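ATP-dependent kinase YFH7 (Saccharomyces cerevisiae, PDB 2GA8) acts as an ATP-dependent P-loop kinase that could take part in the assembly of endoplasmic reticulum membrane. Local coordinates at residues P60-V65 and K225-F230; G163-R168 and P187-S192; D298-E303 and E321-F326. One frame throughout, in Å; residues are numbered along the deposited sequence.

Contact 1. Residues P60-V65 and K225-F230; sequences PNVIEV and KLSKTF
Lys-228 carries the polar part of this contact, its NZ gripped by two acceptors of the loop 60-65. It gives a hydrogen bond to Val-62 O at 2.9 Å, reaching the carbonyl from the flank, with a C=O...N angle of 117°. It also forms a salt bridge with Glu-64 OE2 at 2.6 Å, on the anti lone pair of that carboxylate oxygen. A bend at chi2 (-63°) turns CD toward Val-62 O and Glu-64 OE2, and the extended rest of the chain carries NZ on. Backbone pairing follows: Glu-64 N donates to Ser-227 O at 2.9 Å, and the CA of Ile-63 makes a C-H...O contact with the same carbonyl. Further along, Val-65 and Phe-230 form a bridge of the two-stranded parallel sheet of 65-66 and 230-231, the latter strand coming just after helix 222-227; the Phe-230 backbone also hydrogen-bonds to Asn-66. Apolar packing lies beside these bonds. Both methyls of Val-62 rest against Ser-227 CB, each 3.7 Å from it, while Ser-227 OG is hydrogen-bonded to Phe-223 O and Tyr-52 OH. Ile-63 CG2 meets Phe-230 CD2 at 3.8 Å, and Tyr-52 of helix 47-58 packs on both residues.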
loop_
_atom_site.group_PDB
_atom_site.type_symbol
_atom_site.label_atom_id
_atom_site.label_comp_id
_atom_site.label_asym_id
_atom_site.label_seq_id
_atom_site.Cartn_x
_atom_site.Cartn_y
_atom_site.Cartn_z
ATOM N N PRO A 60 -14.484 8.941 26.573
ATOM C CA PRO A 60 -15.669 8.992 25.702
ATOM C C PRO A 60 -15.884 10.135 24.713
ATOM O O PRO A 60 -16.344 9.904 23.595
ATOM C CB PRO A 60 -16.835 8.903 26.694
ATOM C CG PRO A 60 -16.257 8.202 27.860
ATOM C CD PRO A 60 -14.910 8.844 27.983
ATOM N N ASN A 61 -15.571 11.362 25.108
ATOM C CA ASN A 61 -15.805 12.496 24.223
ATOM C C ASN A 61 -14.553 13.296 23.919
ATOM O O ASN A 61 -14.618 14.501 23.684
ATOM C CB ASN A 61 -16.865 13.398 24.851
ATOM C CG ASN A 61 -18.143 12.648 25.152
ATOM O OD1 ASN A 61 -18.804 12.147 24.243
ATOM N ND2 ASN A 61 -18.496 12.554 26.434
ATOM N N VAL A 62 -13.419 12.607 23.899
ATOM C CA VAL A 62 -12.129 13.241 23.658
ATOM C C VAL A 62 -11.885 13.653 22.209
ATOM O O VAL A 62 -11.106 14.570 21.950
ATOM C CB VAL A 62 -10.973 12.302 24.098
ATOM C CG1 VAL A 62 -10.933 11.072 23.198
ATOM C CG2 VAL A 62 -9.642 13.042 24.063
ATOM N N ILE A 63 -12.544 12.983 21.270
ATOM C CA ILE A 63 -12.337 13.282 19.855
ATOM C C ILE A 63 -12.827 14.648 19.395
ATOM O O ILE A 63 -13.965 15.043 19.653
ATOM C CB ILE A 63 -12.978 12.210 18.950
ATOM C CG1 ILE A 63 -12.292 10.860 19.177
ATOM C CG2 ILE A 63 -12.846 12.622 17.484
ATOM C CD1 ILE A 63 -12.903 9.716 18.386
ATOM N N GLU A 64 -11.942 15.361 18.706
ATOM C CA GLU A 64 -12.249 16.679 18.171
ATOM C C GLU A 64 -11.667 16.806 16.772
ATOM O O GLU A 64 -10.526 16.408 16.526
ATOM C CB GLU A 64 -11.663 17.775 19.059
ATOM C CG GLU A 64 -12.248 17.831 20.458
ATOM C CD GLU A 64 -11.755 19.031 21.240
ATOM O OE1 GLU A 64 -11.915 20.167 20.745
ATOM O OE2 GLU A 64 -11.210 18.846 22.348
ATOM N N VAL A 65 -12.457 17.349 15.852
ATOM C CA VAL A 65 -11.998 17.539 14.483
ATOM C C VAL A 65 -11.784 19.037 14.294
ATOM O O VAL A 65 -12.720 19.829 14.415
ATOM C CB VAL A 65 -13.033 17.012 13.465
ATOM C CG1 VAL A 65 -12.513 17.207 12.046
ATOM C CG2 VAL A 65 -13.308 15.536 13.724
ATOM N N LYS A 225 -3.396 13.103 22.420
ATOM C CA LYS A 225 -2.888 14.048 21.430
ATOM C C LYS A 225 -3.504 13.843 20.050
ATOM O O LYS A 225 -3.929 14.797 19.401
ATOM C CB LYS A 225 -1.370 13.916 21.317
ATOM C CG LYS A 225 -0.620 14.218 22.595
ATOM C CD LYS A 225 0.857 13.967 22.391
ATOM C CE LYS A 225 1.635 14.096 23.678
ATOM N NZ LYS A 225 3.061 13.739 23.461
ATOM N N LEU A 226 -3.551 12.599 19.591
ATOM C CA LEU A 226 -4.114 12.343 18.275
ATOM C C LEU A 226 -5.611 12.650 18.228
ATOM O O LEU A 226 -6.112 13.181 17.234
ATOM C CB LEU A 226 -3.847 10.890 17.855
ATOM C CG LEU A 226 -4.602 9.736 18.508
ATOM C CD1 LEU A 226 -5.993 9.611 17.888
ATOM C CD2 LEU A 226 -3.820 8.442 18.288
ATOM N N SER A 227 -6.314 12.334 19.312
ATOM C CA SER A 227 -7.754 12.557 19.394
ATOM C C SER A 227 -8.146 14.020 19.256
ATOM O O SER A 227 -9.215 14.332 18.741
ATOM C CB SER A 227 -8.306 12.016 20.719
ATOM O OG SER A 227 -8.202 10.606 20.780
ATOM N N LYS A 228 -7.272 14.912 19.706
ATOM C CA LYS A 228 -7.543 16.344 19.647
ATOM C C LYS A 228 -6.994 17.013 18.390
ATOM O O LYS A 228 -7.128 18.222 18.231
ATOM C CB LYS A 228 -6.937 17.043 20.870
ATOM C CG LYS A 228 -7.486 16.586 22.215
ATOM C CD LYS A 228 -8.969 16.889 22.338
ATOM C CE LYS A 228 -9.483 16.590 23.738
ATOM N NZ LYS A 228 -10.961 16.746 23.816
ATOM N N THR A 229 -6.396 16.238 17.490
ATOM C CA THR A 229 -5.797 16.827 16.299
ATOM C C THR A 229 -6.243 16.304 14.933
ATOM O O THR A 229 -5.528 16.475 13.941
ATOM C CB THR A 229 -4.259 16.740 16.385
ATOM O OG1 THR A 229 -3.869 15.381 16.619
ATOM C CG2 THR A 229 -3.745 17.613 17.528
ATOM N N PHE A 230 -7.406 15.665 14.880
ATOM C CA PHE A 230 -7.939 15.180 13.617
ATOM C C PHE A 230 -8.274 16.443 12.831
ATOM O O PHE A 230 -8.627 17.469 13.424
ATOM C CB PHE A 230 -9.209 14.356 13.846
ATOM C CG PHE A 230 -8.963 13.002 14.450
ATOM C CD1 PHE A 230 -8.245 12.031 13.751
ATOM C CD2 PHE A 230 -9.487 12.679 15.701
ATOM C CE1 PHE A 230 -8.056 10.757 14.287
ATOM C CE2 PHE A 230 -9.304 11.407 16.246
ATOM C CZ PHE A 230 -8.588 10.443 15.538
#

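Contact 2. Residues G163-R168 and P187-S192; sequences GFHLSR and PSTFDS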
loop_
_atom_site.group_PDB
_atom_site.type_symbol
_atom_site.label_atom_id
_atom_site.label_comp_id
_atom_site.label_asym_id
_atom_site.label_seq_id
_atom_site.Cartn_x
_atom_site.Cartn_y
_atom_site.Cartn_z
ATOM N N GLY A 163 -3.534 -4.556 -4.601
ATOM C CA GLY A 163 -4.558 -3.867 -5.355
ATOM C C GLY A 163 -4.017 -3.138 -6.567
ATOM O O GLY A 163 -4.777 -2.697 -7.427
ATOM N N PHE A 164 -2.699 -3.013 -6.647
ATOM C CA PHE A 164 -2.085 -2.321 -7.769
ATOM C C PHE A 164 -1.558 -3.280 -8.823
ATOM O O PHE A 164 -0.858 -2.884 -9.755
ATOM C CB PHE A 164 -0.992 -1.392 -7.250
ATOM C CG PHE A 164 -1.540 -0.182 -6.558
ATOM C CD1 PHE A 164 -1.752 0.996 -7.267
ATOM C CD2 PHE A 164 -1.928 -0.240 -5.220
ATOM C CE1 PHE A 164 -2.349 2.102 -6.660
ATOM C CE2 PHE A 164 -2.525 0.859 -4.603
ATOM C CZ PHE A 164 -2.736 2.030 -5.326
ATOM N N HIS A 165 -1.910 -4.548 -8.671
ATOM C CA HIS A 165 -1.504 -5.552 -9.638
ATOM C C HIS A 165 -2.224 -5.177 -10.934
ATOM O O HIS A 165 -3.408 -4.836 -10.914
ATOM C CB HIS A 165 -1.963 -6.937 -9.171
ATOM C CG HIS A 165 -1.189 -8.065 -9.770
ATOM N ND1 HIS A 165 0.104 -8.361 -9.395
ATOM C CD2 HIS A 165 -1.518 -8.962 -10.727
ATOM C CE1 HIS A 165 0.538 -9.393 -10.097
ATOM N NE2 HIS A 165 -0.427 -9.776 -10.913
ATOM N N LEU A 166 -1.520 -5.212 -12.058
ATOM C CA LEU A 166 -2.161 -4.880 -13.323
ATOM C C LEU A 166 -3.218 -5.942 -13.608
ATOM O O LEU A 166 -3.033 -7.114 -13.269
ATOM C CB LEU A 166 -1.125 -4.836 -14.447
ATOM C CG LEU A 166 -0.108 -3.700 -14.310
ATOM C CD1 LEU A 166 0.980 -3.836 -15.366
ATOM C CD2 LEU A 166 -0.833 -2.367 -14.431
ATOM N N SER A 167 -4.327 -5.533 -14.214
ATOM C CA SER A 167 -5.401 -6.470 -14.520
ATOM C C SER A 167 -4.958 -7.472 -15.572
ATOM O O SER A 167 -4.018 -7.226 -16.330
ATOM C CB SER A 167 -6.641 -5.730 -15.026
ATOM O OG SER A 167 -6.405 -5.158 -16.298
ATOM N N ARG A 168 -5.648 -8.602 -15.621
ATOM C CA ARG A 168 -5.322 -9.635 -16.588
ATOM C C ARG A 168 -5.495 -9.110 -18.009
ATOM O O ARG A 168 -4.706 -9.441 -18.896
ATOM C CB ARG A 168 -6.201 -10.862 -16.352
ATOM C CG ARG A 168 -5.921 -11.564 -15.027
ATOM C CD ARG A 168 -6.858 -12.744 -14.808
ATOM N NE ARG A 168 -8.258 -12.344 -14.887
ATOM C CZ ARG A 168 -9.136 -12.863 -15.741
ATOM N NH1 ARG A 168 -10.393 -12.437 -15.746
ATOM N NH2 ARG A 168 -8.758 -13.810 -16.591
ATOM N N PRO A 187 7.939 -7.213 -10.598
ATOM C CA PRO A 187 7.810 -5.768 -10.402
ATOM C C PRO A 187 7.113 -5.069 -11.568
ATOM O O PRO A 187 6.408 -4.084 -11.376
ATOM C CB PRO A 187 9.258 -5.312 -10.250
ATOM C CG PRO A 187 9.915 -6.495 -9.616
ATOM C CD PRO A 187 9.331 -7.650 -10.385
ATOM N N SER A 188 7.312 -5.587 -12.776
ATOM C CA SER A 188 6.721 -4.990 -13.964
ATOM C C SER A 188 5.251 -5.317 -14.198
ATOM O O SER A 188 4.661 -4.828 -15.165
ATOM C CB SER A 188 7.530 -5.382 -15.208
ATOM O OG SER A 188 7.457 -6.777 -15.440
ATOM N N THR A 189 4.652 -6.126 -13.327
ATOM C CA THR A 189 3.241 -6.479 -13.490
ATOM C C THR A 189 2.326 -5.749 -12.507
ATOM O O THR A 189 1.202 -6.179 -12.258
ATOM C CB THR A 189 3.003 -8.015 -13.368
ATOM O OG1 THR A 189 3.448 -8.484 -12.093
ATOM C CG2 THR A 189 3.740 -8.754 -14.472
ATOM N N PHE A 190 2.815 -4.636 -11.967
ATOM C CA PHE A 190 2.055 -3.804 -11.027
ATOM C C PHE A 190 2.076 -2.382 -11.567
ATOM O O PHE A 190 3.041 -1.982 -12.229
ATOM C CB PHE A 190 2.724 -3.769 -9.651
ATOM C CG PHE A 190 2.597 -5.035 -8.867
ATOM C CD1 PHE A 190 1.567 -5.197 -7.946
ATOM C CD2 PHE A 190 3.533 -6.055 -9.018
ATOM C CE1 PHE A 190 1.473 -6.354 -7.182
ATOM C CE2 PHE A 190 3.449 -7.216 -8.260
ATOM C CZ PHE A 190 2.419 -7.369 -7.337
ATOM N N ASP A 191 1.024 -1.618 -11.293
ATOM C CA ASP A 191 0.994 -0.227 -11.731
ATOM C C ASP A 191 1.846 0.544 -10.714
ATOM O O ASP A 191 1.320 1.174 -9.790
ATOM C CB ASP A 191 -0.440 0.320 -11.731
ATOM C CG ASP A 191 -0.540 1.684 -12.386
ATOM O OD1 ASP A 191 0.500 2.363 -12.518
ATOM O OD2 ASP A 191 -1.655 2.086 -12.761
ATOM N N SER A 192 3.164 0.476 -10.875
ATOM C CA SER A 192 4.079 1.161 -9.968
ATOM C C SER A 192 3.880 2.671 -10.020
ATOM O O SER A 192 4.124 3.365 -9.028
ATOM C CB SER A 192 5.535 0.827 -10.318
ATOM O OG SER A 192 5.852 1.265 -11.624
#
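A single backbone bridge, His-165 opposite Phe-190, joins the loop that follows strand 156-160 of the central parallel sheet to the loop that leads into helix 192-206. Two nearly straight hydrogen bonds make it: Asp-191 N gives to Phe-164 O at 2.7 Å, nearly along the C=O axis, and Leu-166 N gives to Thr-189 O at 2.9 Å. On one side of the bridge the His-165 and Phe-190 rings form a T-shaped pair, planes at 88° and centroids 4.5 Å apart. The imidazole brings its ND1 edge over the phenyl face, offset toward the rim, so that ND1 stands 3.3 Å from Phe-190 CZ. His-165 CG is anti to the backbone N (chi1 -158°), which sends the side chain out beside that of Thr-189, the two pointing the same way; Thr-189 O sits over the centre of one imidazole face. This pair belongs to the neighbourhood of the P-loop: the Phe-190 side chain is about 8 Å from that of Lys-37, a probable ATP-binding residue, and Trp-277 of helix 275-285 also packs on Phe-190. Leu-166 reaches over the Thr-189 to Asp-191 backbone, its CD2 meeting Asp-191 CB at 3.8 Å with the two side chains at about a right angle. Asp-191 is the N-cap of helix 192-206: OD1 accepts from Asn-194 N, while OD2 accepts a hydrogen bond from Gly-128 N.

Contact 3. Residues D298-E303 and E321-F326; sequences DYEATE and EGREKF
Phe-326 projects from helix 319-328 onto the first turn of helix 299-312, a helix-helix packing in which the axes of the short segments pass 10.8 Å apart and run at 122° to each other. One face of the ring lies on Glu-303, whose CA stands over the centre as a CH-pi contact, 3.6 Å from the centroid; Glu-303 CG also reaches Phe-326 CD2 at 3.4 Å. The ring turns its CE2 edge to the face of Tyr-299, edge-to-face with planes at 64°, and CE2 lies 3.7 Å from Tyr-299 CZ. The Thr-302 side chain crosses that of Phe-326 at about a right angle, CG2 near CZ and CE1, and lies about 4 Å from Gly-34 of the probable ATP-binding P-loop. Beyond the ring, Glu-303 crosses Arg-323, carboxylate and guanidinium planes 77° apart. In their somewhat bent salt bridge Arg-323 NH1 gives to Glu-303 OE1, which lies near the guanidinium plane and is met on its anti side at 3.2 Å. An alanine at Glu-303 would probably leave Arg-323 without this salt-bridge partner and, with CG gone, open a gap beside Phe-326 CD2. Glu-300 adds a second negative charge, its OE2 4.2 Å from Arg-323 NH1, too far for a salt bridge.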
loop_
_atom_site.group_PDB
_atom_site.type_symbol
_atom_site.label_atom_id
_atom_site.label_comp_id
_atom_site.label_asym_id
_atom_site.label_seq_id
_atom_site.Cartn_x
_atom_site.Cartn_y
_atom_site.Cartn_z
ATOM N N ASP A 298 12.505 -17.919 6.792
ATOM C CA ASP A 298 13.040 -19.225 7.148
ATOM C C ASP A 298 12.796 -19.910 5.810
ATOM O O ASP A 298 11.648 -20.173 5.444
ATOM C CB ASP A 298 12.183 -19.865 8.244
ATOM C CG ASP A 298 12.568 -21.304 8.526
ATOM O OD1 ASP A 298 12.620 -22.112 7.570
ATOM O OD2 ASP A 298 12.808 -21.633 9.707
ATOM N N TYR A 299 13.865 -20.165 5.066
ATOM C CA TYR A 299 13.743 -20.765 3.745
ATOM C C TYR A 299 12.835 -21.990 3.658
ATOM O O TYR A 299 11.855 -21.991 2.915
ATOM C CB TYR A 299 15.120 -21.135 3.199
ATOM C CG TYR A 299 15.127 -21.360 1.704
ATOM C CD1 TYR A 299 15.246 -20.287 0.823
ATOM C CD2 TYR A 299 15.001 -22.643 1.166
ATOM C CE1 TYR A 299 15.246 -20.479 -0.552
ATOM C CE2 TYR A 299 14.994 -22.845 -0.216
ATOM C CZ TYR A 299 15.122 -21.756 -1.065
ATOM O OH TYR A 299 15.155 -21.940 -2.429
ATOM N N GLU A 300 13.170 -23.033 4.408
ATOM C CA GLU A 300 12.389 -24.265 4.381
ATOM C C GLU A 300 10.900 -24.091 4.652
ATOM O O GLU A 300 10.067 -24.594 3.896
ATOM C CB GLU A 300 12.977 -25.279 5.365
ATOM C CG GLU A 300 14.124 -26.094 4.789
ATOM C CD GLU A 300 13.662 -27.064 3.714
ATOM O OE1 GLU A 300 14.514 -27.779 3.142
ATOM O OE2 GLU A 300 12.444 -27.116 3.442
ATOM N N ALA A 301 10.566 -23.390 5.730
ATOM C CA ALA A 301 9.169 -23.173 6.088
ATOM C C ALA A 301 8.442 -22.346 5.034
ATOM O O ALA A 301 7.271 -22.581 4.742
ATOM C CB ALA A 301 9.078 -22.485 7.441
ATOM N N THR A 302 9.136 -21.368 4.466
ATOM C CA THR A 302 8.521 -20.527 3.459
ATOM C C THR A 302 8.362 -21.301 2.158
ATOM O O THR A 302 7.356 -21.167 1.463
ATOM C CB THR A 302 9.359 -19.263 3.212
ATOM O OG1 THR A 302 9.522 -18.560 4.449
ATOM C CG2 THR A 302 8.658 -18.354 2.210
ATOM N N GLU A 303 9.357 -22.122 1.835
ATOM C CA GLU A 303 9.304 -22.925 0.623
ATOM C C GLU A 303 8.074 -23.823 0.678
ATOM O O GLU A 303 7.334 -23.951 -0.298
ATOM C CB GLU A 303 10.553 -23.793 0.512
ATOM C CG GLU A 303 10.585 -24.670 -0.719
ATOM C CD GLU A 303 11.758 -25.620 -0.702
ATOM O OE1 GLU A 303 11.745 -26.563 0.113
ATOM O OE2 GLU A 303 12.696 -25.415 -1.496
ATOM N N GLU A 321 6.460 -30.347 -7.088
ATOM C CA GLU A 321 6.458 -29.431 -8.216
ATOM C C GLU A 321 6.392 -27.996 -7.703
ATOM O O GLU A 321 6.981 -27.088 -8.294
ATOM C CB GLU A 321 5.272 -29.743 -9.129
ATOM C CG GLU A 321 5.481 -31.014 -9.951
ATOM C CD GLU A 321 4.204 -31.547 -10.569
ATOM O OE1 GLU A 321 3.232 -30.778 -10.706
ATOM O OE2 GLU A 321 4.182 -32.742 -10.929
ATOM N N GLY A 322 5.680 -27.802 -6.596
ATOM C CA GLY A 322 5.567 -26.482 -6.001
ATOM C C GLY A 322 6.893 -26.032 -5.406
ATOM O O GLY A 322 7.275 -24.866 -5.530
ATOM N N ARG A 323 7.593 -26.952 -4.744
ATOM C CA ARG A 323 8.887 -26.639 -4.141
ATOM C C ARG A 323 9.888 -26.298 -5.244
ATOM O O ARG A 323 10.712 -25.391 -5.095
ATOM C CB ARG A 323 9.408 -27.833 -3.326
ATOM C CG ARG A 323 8.591 -28.184 -2.083
ATOM C CD ARG A 323 9.133 -29.453 -1.409
ATOM N NE ARG A 323 8.350 -29.869 -0.243
ATOM C CZ ARG A 323 8.345 -29.233 0.926
ATOM N NH1 ARG A 323 9.084 -28.144 1.098
ATOM N NH2 ARG A 323 7.599 -29.684 1.928
ATOM N N GLU A 324 9.811 -27.029 -6.352
ATOM C CA GLU A 324 10.706 -26.801 -7.482
ATOM C C GLU A 324 10.507 -25.408 -8.063
ATOM O O GLU A 324 11.476 -24.717 -8.369
ATOM C CB GLU A 324 10.471 -27.849 -8.572
ATOM C CG GLU A 324 11.209 -27.568 -9.880
ATOM C CD GLU A 324 12.717 -27.514 -9.711
ATOM O OE1 GLU A 324 13.313 -28.549 -9.340
ATOM O OE2 GLU A 324 13.311 -26.439 -9.950
ATOM N N LYS A 325 9.250 -25.001 -8.222
ATOM C CA LYS A 325 8.950 -23.679 -8.761
ATOM C C LYS A 325 9.499 -22.608 -7.825
ATOM O O LYS A 325 10.006 -21.579 -8.270
ATOM C CB LYS A 325 7.438 -23.496 -8.928
ATOM C CG LYS A 325 7.057 -22.120 -9.450
ATOM C CD LYS A 325 5.566 -21.980 -9.684
ATOM C CE LYS A 325 5.226 -20.577 -10.167
ATOM N NZ LYS A 325 3.769 -20.407 -10.419
ATOM N N PHE A 326 9.388 -22.854 -6.526
ATOM C CA PHE A 326 9.878 -21.917 -5.525
ATOM C C PHE A 326 11.391 -21.762 -5.648
ATOM O O PHE A 326 11.912 -20.651 -5.689
ATOM C CB PHE A 326 9.535 -22.423 -4.123
ATOM C CG PHE A 326 9.978 -21.507 -3.017
ATOM C CD1 PHE A 326 9.205 -20.407 -2.653
ATOM C CD2 PHE A 326 11.160 -21.758 -2.321
ATOM C CE1 PHE A 326 9.598 -19.576 -1.614
ATOM C CE2 PHE A 326 11.564 -20.933 -1.280
ATOM C CZ PHE A 326 10.782 -19.839 -0.922
#

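In the fold
Contacts 1 and 2 lie on opposite sides of the chain's centre, as do contacts 1 and 3; their centres are about 38 and 47 Å apart, respectively. Contacts 2 and 3 are closer, about 24 Å between centres, and no two contacts touch. Along the chain, contact 2 falls within the span that contact 1 brackets, and contact 3 comes after both. The central parallel sheet relates contacts 2 and 3: contact 2 follows its edge strand 156-160, and contact 3 begins after strand 290-296. Both lie near the probable ATP-binding loop, through Phe-190 and Thr-302, without either being known to bind nucleotide, whereas contact 1, with its own small sheet, ties distant parts of the sequence together away from it.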